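Local structure of SusD-like carbohydrate binding protein BF1063 (Bacteroides fragilis NCTC 9343, 3I4G) at residues Ile463-Leu468 against Thr509-Pro514. The protein probably binds carbohydrate at the outer membrane of the bacterium, as a member of the SusD family of glycan-binding lipoproteins. Numbering follows the deposited sequence.
Sequences IAHEVL and TDYTWP. With EDO (1,2-ethanediol), chain F; EDO (1,2-ethanediol), chain E.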
loop_
_atom_site.group_PDB
_atom_site.type_symbol
_atom_site.label_atom_id
_atom_site.label_comp_id
_atom_site.label_asym_id
_atom_site.label_seq_id
_atom_site.Cartn_x
_atom_site.Cartn_y
_atom_site.Cartn_z
ATOM N N ILE A 463 -10.860 -10.770 -7.623
ATOM C CA ILE A 463 -10.786 -10.288 -9.010
ATOM C C ILE A 463 -9.359 -10.235 -9.548
ATOM O O ILE A 463 -9.139 -9.881 -10.703
ATOM C CB ILE A 463 -11.481 -8.920 -9.218
ATOM C CG1 ILE A 463 -10.702 -7.772 -8.603
ATOM C CG2 ILE A 463 -12.945 -8.965 -8.681
ATOM C CD1 ILE A 463 -11.305 -6.387 -8.952
ATOM N N ALA A 464 -8.362 -10.582 -8.730
ATOM C CA ALA A 464 -6.989 -10.607 -9.195
ATOM C C ALA A 464 -6.809 -11.474 -10.407
ATOM O O ALA A 464 -6.060 -11.119 -11.312
ATOM C CB ALA A 464 -6.058 -11.102 -8.062
ATOM N N HIS A 465 -7.477 -12.621 -10.458
ATOM C CA HIS A 465 -7.312 -13.510 -11.612
ATOM C C HIS A 465 -7.931 -12.940 -12.883
ATOM O O HIS A 465 -7.619 -13.425 -13.980
ATOM C CB HIS A 465 -7.873 -14.906 -11.328
ATOM C CG HIS A 465 -9.360 -14.971 -11.340
ATOM N ND1 HIS A 465 -10.139 -14.609 -10.250
ATOM C CD2 HIS A 465 -10.228 -15.310 -12.328
ATOM C CE1 HIS A 465 -11.416 -14.751 -10.568
ATOM N NE2 HIS A 465 -11.499 -15.206 -11.809
ATOM N N GLU A 466 -8.802 -11.950 -12.760
ATOM C CA GLU A 466 -9.322 -11.244 -13.918
ATOM C C GLU A 466 -8.361 -10.146 -14.341
ATOM O O GLU A 466 -7.897 -10.108 -15.508
ATOM C CB GLU A 466 -10.662 -10.589 -13.597
ATOM C CG GLU A 466 -11.788 -11.532 -13.262
ATOM C CD GLU A 466 -13.060 -10.791 -12.917
ATOM O OE1 GLU A 466 -13.739 -10.292 -13.852
ATOM O OE2 GLU A 466 -13.418 -10.731 -11.721
ATOM N N VAL A 467 -7.989 -9.274 -13.419
ATOM C CA VAL A 467 -7.207 -8.105 -13.810
ATOM C C VAL A 467 -5.731 -8.428 -14.046
ATOM O O VAL A 467 -5.054 -7.667 -14.760
ATOM C CB VAL A 467 -7.368 -6.928 -12.824
ATOM C CG1 VAL A 467 -8.872 -6.575 -12.664
ATOM C CG2 VAL A 467 -6.707 -7.192 -11.483
ATOM N N LEU A 468 -5.251 -9.547 -13.509
ATOM C CA LEU A 468 -3.870 -10.003 -13.720
ATOM C C LEU A 468 -3.786 -11.182 -14.695
ATOM O O LEU A 468 -2.811 -11.961 -14.682
ATOM C CB LEU A 468 -3.206 -10.378 -12.383
ATOM C CG LEU A 468 -3.282 -9.295 -11.297
ATOM C CD1 LEU A 468 -2.562 -9.803 -10.015
ATOM C CD2 LEU A 468 -2.719 -7.936 -11.750
ATOM N N THR A 509 -4.542 -20.891 -7.629
ATOM C CA THR A 509 -3.232 -20.981 -6.995
ATOM C C THR A 509 -2.665 -19.659 -6.543
ATOM O O THR A 509 -2.153 -19.579 -5.411
ATOM C CB THR A 509 -2.248 -21.648 -7.971
ATOM O OG1 THR A 509 -2.710 -22.986 -8.202
ATOM C CG2 THR A 509 -0.807 -21.709 -7.430
ATOM N N ASP A 510 -2.733 -18.615 -7.375
ATOM C CA ASP A 510 -2.051 -17.370 -7.012
ATOM C C ASP A 510 -2.808 -16.506 -6.013
ATOM O O ASP A 510 -2.297 -15.459 -5.626
ATOM C CB ASP A 510 -1.622 -16.635 -8.275
ATOM C CG ASP A 510 -0.483 -17.338 -8.962
ATOM O OD1 ASP A 510 0.475 -17.762 -8.267
ATOM O OD2 ASP A 510 -0.543 -17.509 -10.189
ATOM N N TYR A 511 -3.987 -16.938 -5.561
ATOM C CA TYR A 511 -4.602 -16.298 -4.408
ATOM C C TYR A 511 -3.909 -16.642 -3.088
ATOM O O TYR A 511 -4.196 -16.005 -2.073
ATOM C CB TYR A 511 -6.115 -16.640 -4.321
ATOM C CG TYR A 511 -6.909 -15.852 -5.335
ATOM C CD1 TYR A 511 -7.095 -14.494 -5.164
ATOM C CD2 TYR A 511 -7.498 -16.448 -6.411
ATOM C CE1 TYR A 511 -7.816 -13.765 -6.064
ATOM C CE2 TYR A 511 -8.237 -15.711 -7.354
ATOM C CZ TYR A 511 -8.389 -14.371 -7.137
ATOM O OH TYR A 511 -9.073 -13.583 -8.041
ATOM N N THR A 512 -3.009 -17.637 -3.084
ATOM C CA THR A 512 -2.310 -18.013 -1.858
ATOM C C THR A 512 -0.820 -18.140 -2.164
ATOM O O THR A 512 -0.426 -18.821 -3.141
ATOM C CB THR A 512 -2.818 -19.348 -1.332
ATOM O OG1 THR A 512 -4.238 -19.302 -1.132
ATOM C CG2 THR A 512 -2.195 -19.664 0.024
ATOM N N TRP A 513 0.027 -17.516 -1.361
ATOM C CA TRP A 513 1.468 -17.682 -1.511
ATOM C C TRP A 513 1.836 -18.994 -0.809
ATOM O O TRP A 513 1.326 -19.262 0.267
ATOM C CB TRP A 513 2.245 -16.559 -0.846
ATOM C CG TRP A 513 1.999 -15.169 -1.339
ATOM C CD1 TRP A 513 1.266 -14.758 -2.411
ATOM C CD2 TRP A 513 2.615 -13.997 -0.809
ATOM N NE1 TRP A 513 1.331 -13.381 -2.533
ATOM C CE2 TRP A 513 2.172 -12.891 -1.566
ATOM C CE3 TRP A 513 3.519 -13.783 0.237
ATOM C CZ2 TRP A 513 2.575 -11.600 -1.275
ATOM C CZ3 TRP A 513 3.876 -12.532 0.542
ATOM C CH2 TRP A 513 3.430 -11.447 -0.213
ATOM N N PRO A 514 2.751 -19.791 -1.403
ATOM C CA PRO A 514 3.208 -21.017 -0.734
ATOM C C PRO A 514 4.084 -20.691 0.477
ATOM O O PRO A 514 4.707 -19.627 0.547
ATOM C CB PRO A 514 4.038 -21.703 -1.801
ATOM C CG PRO A 514 4.587 -20.558 -2.610
ATOM C CD PRO A 514 3.456 -19.537 -2.660
HETATM C C1 EDO F . -0.355 -21.925 -3.031
HETATM O O1 EDO F . -1.545 -21.738 -3.832
HETATM C C2 EDO F . -0.052 -23.416 -2.914
HETATM O O2 EDO F . 0.460 -23.847 -4.178
HETATM C C1 EDO E . -6.123 -4.678 -16.865
HETATM O O1 EDO E . -5.348 -5.882 -16.738
HETATM C C2 EDO E . -7.585 -4.997 -17.151
HETATM O O2 EDO E . -8.141 -5.610 -16.000
#
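Tyr511 reaches across to the first turn of helix 464-467 and sets its hydroxyl among the amide nitrogens there, a worked example of how one phenol can tie a loop to the start of a short helix. Two hydrogen bonds grip OH. The backbone N of His465 donates to Tyr511 OH over 3.1 Å in a nearly straight line (170°), and the imidazole closes on the same oxygen, with His465 ND1 only 2.7 Å from Tyr511 OH. That second bond runs at the edge of both rings, close to their planes. It is possible because the histidine's chi1 of 75° tucks CG between its own N and carbonyl carbon, folding the ring back beside the amide that shares the oxygen. The rings approach by their edges, their planes at 72°, with no stacking between them. Beside this polar knot the packing is tight but small: the methyl CB of the buried Ala464 lies 3.8 Å from Tyr511 CE1.

The contact loosens away from the hydroxyl. Glu466 is exposed, its CG 3.9 Å above one face of the His465 ring and offset toward the rim, and at the far end of the turn a 1,2-ethanediol, likely a crystallisation additive, hydrogen-bonds through O1 to Val467 O at 2.7 Å.

Phe505 meets the Tyr511 ring edge-to-face and also touches His465. Helix 454-461 packs through Ile458 on Ile463 and Ala464, while beyond the 3-10 turn 509-511 the chain carries Trp513 onto Tyr139 and helix 86-109 before entering helix 517-522.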